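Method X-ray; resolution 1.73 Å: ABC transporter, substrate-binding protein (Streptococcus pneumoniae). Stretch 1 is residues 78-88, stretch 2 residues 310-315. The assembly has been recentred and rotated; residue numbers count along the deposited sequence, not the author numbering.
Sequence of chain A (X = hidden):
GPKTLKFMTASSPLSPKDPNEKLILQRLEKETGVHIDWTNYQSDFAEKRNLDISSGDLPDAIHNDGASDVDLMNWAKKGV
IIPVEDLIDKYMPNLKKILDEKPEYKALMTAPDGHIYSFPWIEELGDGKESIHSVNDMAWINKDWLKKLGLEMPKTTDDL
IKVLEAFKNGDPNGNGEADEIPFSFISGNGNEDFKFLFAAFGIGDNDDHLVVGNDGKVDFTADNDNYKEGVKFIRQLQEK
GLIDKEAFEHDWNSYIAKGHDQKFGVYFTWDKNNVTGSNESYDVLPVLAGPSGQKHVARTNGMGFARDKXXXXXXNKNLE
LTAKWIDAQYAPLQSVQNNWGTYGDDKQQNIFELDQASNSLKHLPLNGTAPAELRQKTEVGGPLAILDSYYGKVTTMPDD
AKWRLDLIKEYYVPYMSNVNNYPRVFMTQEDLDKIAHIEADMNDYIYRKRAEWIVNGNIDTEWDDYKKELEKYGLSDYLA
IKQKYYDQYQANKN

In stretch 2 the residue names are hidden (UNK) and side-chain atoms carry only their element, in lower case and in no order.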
# COMPACT_ATOMS: atom_id res chain seq x y z
N LYS A 78 -9.16 8.74 -26.64
CA LYS A 78 -9.33 8.00 -27.89
C LYS A 78 -10.66 7.26 -28.05
O LYS A 78 -10.88 6.67 -29.08
CB LYS A 78 -8.18 7.01 -28.07
CG LYS A 78 -6.80 7.66 -28.11
CD LYS A 78 -5.70 6.62 -28.31
CE LYS A 78 -4.55 6.74 -27.31
NZ LYS A 78 -3.40 7.56 -27.76
N GLY A 79 -11.54 7.28 -27.05
CA GLY A 79 -12.82 6.57 -27.13
C GLY A 79 -12.71 5.05 -27.06
O GLY A 79 -13.63 4.35 -27.47
N VAL A 80 -11.62 4.52 -26.53
CA VAL A 80 -11.50 3.06 -26.30
C VAL A 80 -12.42 2.60 -25.15
O VAL A 80 -13.08 1.54 -25.24
CB VAL A 80 -10.03 2.69 -26.03
CG1 VAL A 80 -9.87 1.26 -25.54
CG2 VAL A 80 -9.21 2.93 -27.31
N ILE A 81 -12.49 3.42 -24.11
CA ILE A 81 -13.35 3.12 -22.96
C ILE A 81 -14.38 4.20 -22.86
O ILE A 81 -14.16 5.29 -23.36
CB ILE A 81 -12.56 2.97 -21.63
CG1 ILE A 81 -11.85 4.26 -21.19
CG2 ILE A 81 -11.58 1.82 -21.77
CD1 ILE A 81 -11.14 4.18 -19.85
N ILE A 82 -15.47 3.93 -22.15
CA ILE A 82 -16.57 4.87 -22.03
C ILE A 82 -16.76 5.38 -20.60
O ILE A 82 -16.34 4.70 -19.63
CB ILE A 82 -17.90 4.24 -22.51
CG1 ILE A 82 -18.33 3.04 -21.64
CG2 ILE A 82 -17.73 3.82 -23.97
CD1 ILE A 82 -19.78 2.63 -21.82
N PRO A 83 -17.39 6.57 -20.46
CA PRO A 83 -17.80 7.01 -19.14
C PRO A 83 -18.92 6.11 -18.59
O PRO A 83 -19.80 5.69 -19.34
CB PRO A 83 -18.30 8.45 -19.35
CG PRO A 83 -17.91 8.83 -20.74
CD PRO A 83 -17.76 7.55 -21.51
N VAL A 84 -18.88 5.84 -17.29
CA VAL A 84 -19.80 4.91 -16.65
C VAL A 84 -20.64 5.49 -15.51
O VAL A 84 -21.38 4.75 -14.87
CB VAL A 84 -19.04 3.68 -16.10
CG1 VAL A 84 -18.27 2.99 -17.20
CG2 VAL A 84 -18.09 4.09 -14.97
N GLU A 85 -20.51 6.79 -15.22
CA GLU A 85 -21.24 7.40 -14.09
C GLU A 85 -22.76 7.21 -14.19
O GLU A 85 -23.39 6.96 -13.17
CB GLU A 85 -20.88 8.88 -13.83
CG GLU A 85 -21.23 9.87 -14.93
CD GLU A 85 -20.19 9.94 -16.03
OE1 GLU A 85 -19.20 9.17 -16.01
OE2 GLU A 85 -20.39 10.78 -16.93
N ASP A 86 -23.31 7.25 -15.39
CA ASP A 86 -24.77 7.11 -15.59
C ASP A 86 -25.21 5.66 -15.37
O ASP A 86 -26.32 5.41 -14.94
CB ASP A 86 -25.20 7.57 -16.99
CG ASP A 86 -25.03 9.11 -17.22
OD1 ASP A 86 -24.98 9.90 -16.24
OD2 ASP A 86 -24.96 9.53 -18.39
N LEU A 87 -24.34 4.72 -15.69
CA LEU A 87 -24.58 3.31 -15.49
C LEU A 87 -24.60 2.99 -14.00
O LEU A 87 -25.40 2.17 -13.54
CB LEU A 87 -23.53 2.45 -16.21
CG LEU A 87 -23.51 2.61 -17.74
CD1 LEU A 87 -22.32 1.87 -18.30
CD2 LEU A 87 -24.82 2.12 -18.38
N ILE A 88 -23.74 3.68 -13.23
CA ILE A 88 -23.73 3.50 -11.78
C ILE A 88 -25.08 3.90 -11.21
O ILE A 88 -25.74 3.12 -10.50
CB ILE A 88 -22.60 4.29 -11.10
CG1 ILE A 88 -21.26 3.71 -11.56
CG2 ILE A 88 -22.76 4.24 -9.57
CD1 ILE A 88 -20.04 4.53 -11.13
N UNK A 310 -11.72 -2.43 -13.55
CA UNK A 310 -12.59 -2.78 -14.69
C UNK A 310 -12.93 -1.55 -15.46
O UNK A 310 -13.26 -0.55 -14.86
c UNK A 310 -16.28 -6.20 -16.18
c UNK A 310 -13.90 -3.39 -14.23
c UNK A 310 -14.70 -4.06 -15.34
s UNK A 310 -15.28 -5.65 -14.77
N UNK A 311 -12.80 -1.62 -16.79
CA UNK A 311 -13.27 -0.60 -17.71
C UNK A 311 -14.23 -1.24 -18.74
O UNK A 311 -14.18 -2.43 -18.99
c UNK A 311 -12.14 0.10 -18.45
c UNK A 311 -11.28 -0.87 -19.24
c UNK A 311 -11.25 0.90 -17.50
N UNK A 312 -15.10 -0.43 -19.31
CA UNK A 312 -16.05 -0.90 -20.29
C UNK A 312 -15.64 -0.27 -21.62
O UNK A 312 -15.44 0.96 -21.71
c UNK A 312 -19.29 -0.88 -18.14
c UNK A 312 -17.90 -1.28 -18.64
c UNK A 312 -18.43 -0.73 -21.09
c UNK A 312 -17.47 -0.50 -19.90
N UNK A 313 -15.54 -1.10 -22.66
CA UNK A 313 -15.06 -0.61 -23.95
C UNK A 313 -16.15 -0.01 -24.80
O UNK A 313 -17.36 -0.29 -24.59
o UNK A 313 -15.42 -2.62 -25.20
c UNK A 313 -13.34 -2.40 -24.04
c UNK A 313 -14.41 -1.70 -24.81
N UNK A 314 -15.72 0.74 -25.80
CA UNK A 314 -16.65 1.33 -26.77
C UNK A 314 -17.38 0.35 -27.69
O UNK A 314 -18.28 0.80 -28.41
c UNK A 314 -15.91 2.34 -27.66
o UNK A 314 -14.92 1.65 -28.40
N UNK A 315 -17.00 -0.94 -27.69
CA UNK A 315 -17.69 -1.96 -28.51
C UNK A 315 -18.77 -2.72 -27.77
O UNK A 315 -19.43 -3.56 -28.35
c UNK A 315 -15.74 -2.25 -30.11
c UNK A 315 -16.72 -2.98 -29.19
c UNK A 315 -15.99 -3.88 -28.20
O HOH W 1 -15.07 2.35 -18.86

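Position 310 carries four side-chain atoms in an unbranched chain: two carbons, a sulfur, then a terminal carbon. A thioether of this kind is methionine. Met 310 is buried but takes no part in the contact, and its side chain stays out of reach of stretch 1; a flexible, apolar chain suits such an interior site.

At position 311 one carbon carries two others, a fork with no heteroatom; its CA-to-CB bond points toward stretch 1, and one methyl carbon rests against Ile 81. Three carbons forked at CB define valine. With chi1 in the m well, Val 311 brings CG2 to 3.7 Å from CG2 of Ile 81, so two buried, beta-branched side chains meet through methyl groups.

Position 312 has four carbons, forked at the first, with one arm two carbons long. The short arm lies against Ile 82, and the end of the long arm against Val 84 and Leu 87. Branching at CB rather than one atom further out distinguishes isoleucine from leucine. Ile 312 gives up more surface to the other stretch than any other residue here. Its CG2 lies 3.7 Å from CD1 of Ile 82, while its longer arm carries CD1 to 4.1 Å from both CG1 of Val 84 and CD1 of Leu 87. A short branch and a long one thus reach different neighbours, the last of them on the helix that follows Val 84.

At position 313 a single carbon bears one oxygen and one carbon. Although the CA-to-CB bond points away overall, CB of position 313 still lies 3.5 Å from O of Val 80. The atoms identify threonine. OG1 of Thr 313 accepts a weak hydrogen bond from N of position 315 at 3.4 Å and is also bonded elsewhere in the structure. The hydroxyl therefore gives this buried side chain polar partners.

Position 314 shows one carbon followed by one oxygen, and its CB comes within 3.0 Å of O of Gly 79. This is the side chain of serine. Ser 314 makes a close fit as a small residue at the exposed margin.

Position 315 again has one carbon carrying two carbons, hence valine. The CA-to-CB bond of Val 315 points away, and the residue is exposed and makes no contact with stretch 1.

The backbones supply the frame. N of Ser 314 donates to O of Val 80 at 2.8 Å, and N of Ile 82 donates to O of Ile 312 at 3.0 Å. These bonds flank a single beta bridge pairing Ile 81 with Thr 313, whose CA atoms are 4.2 Å apart. Beyond it, water 1 accepts from N of Ile 312 and donates to O of Ile 82, both at 2.8 Å, extending the link through solvent while the aliphatic side chains pack alongside.

Stretch 2 (310-315) MVITSV
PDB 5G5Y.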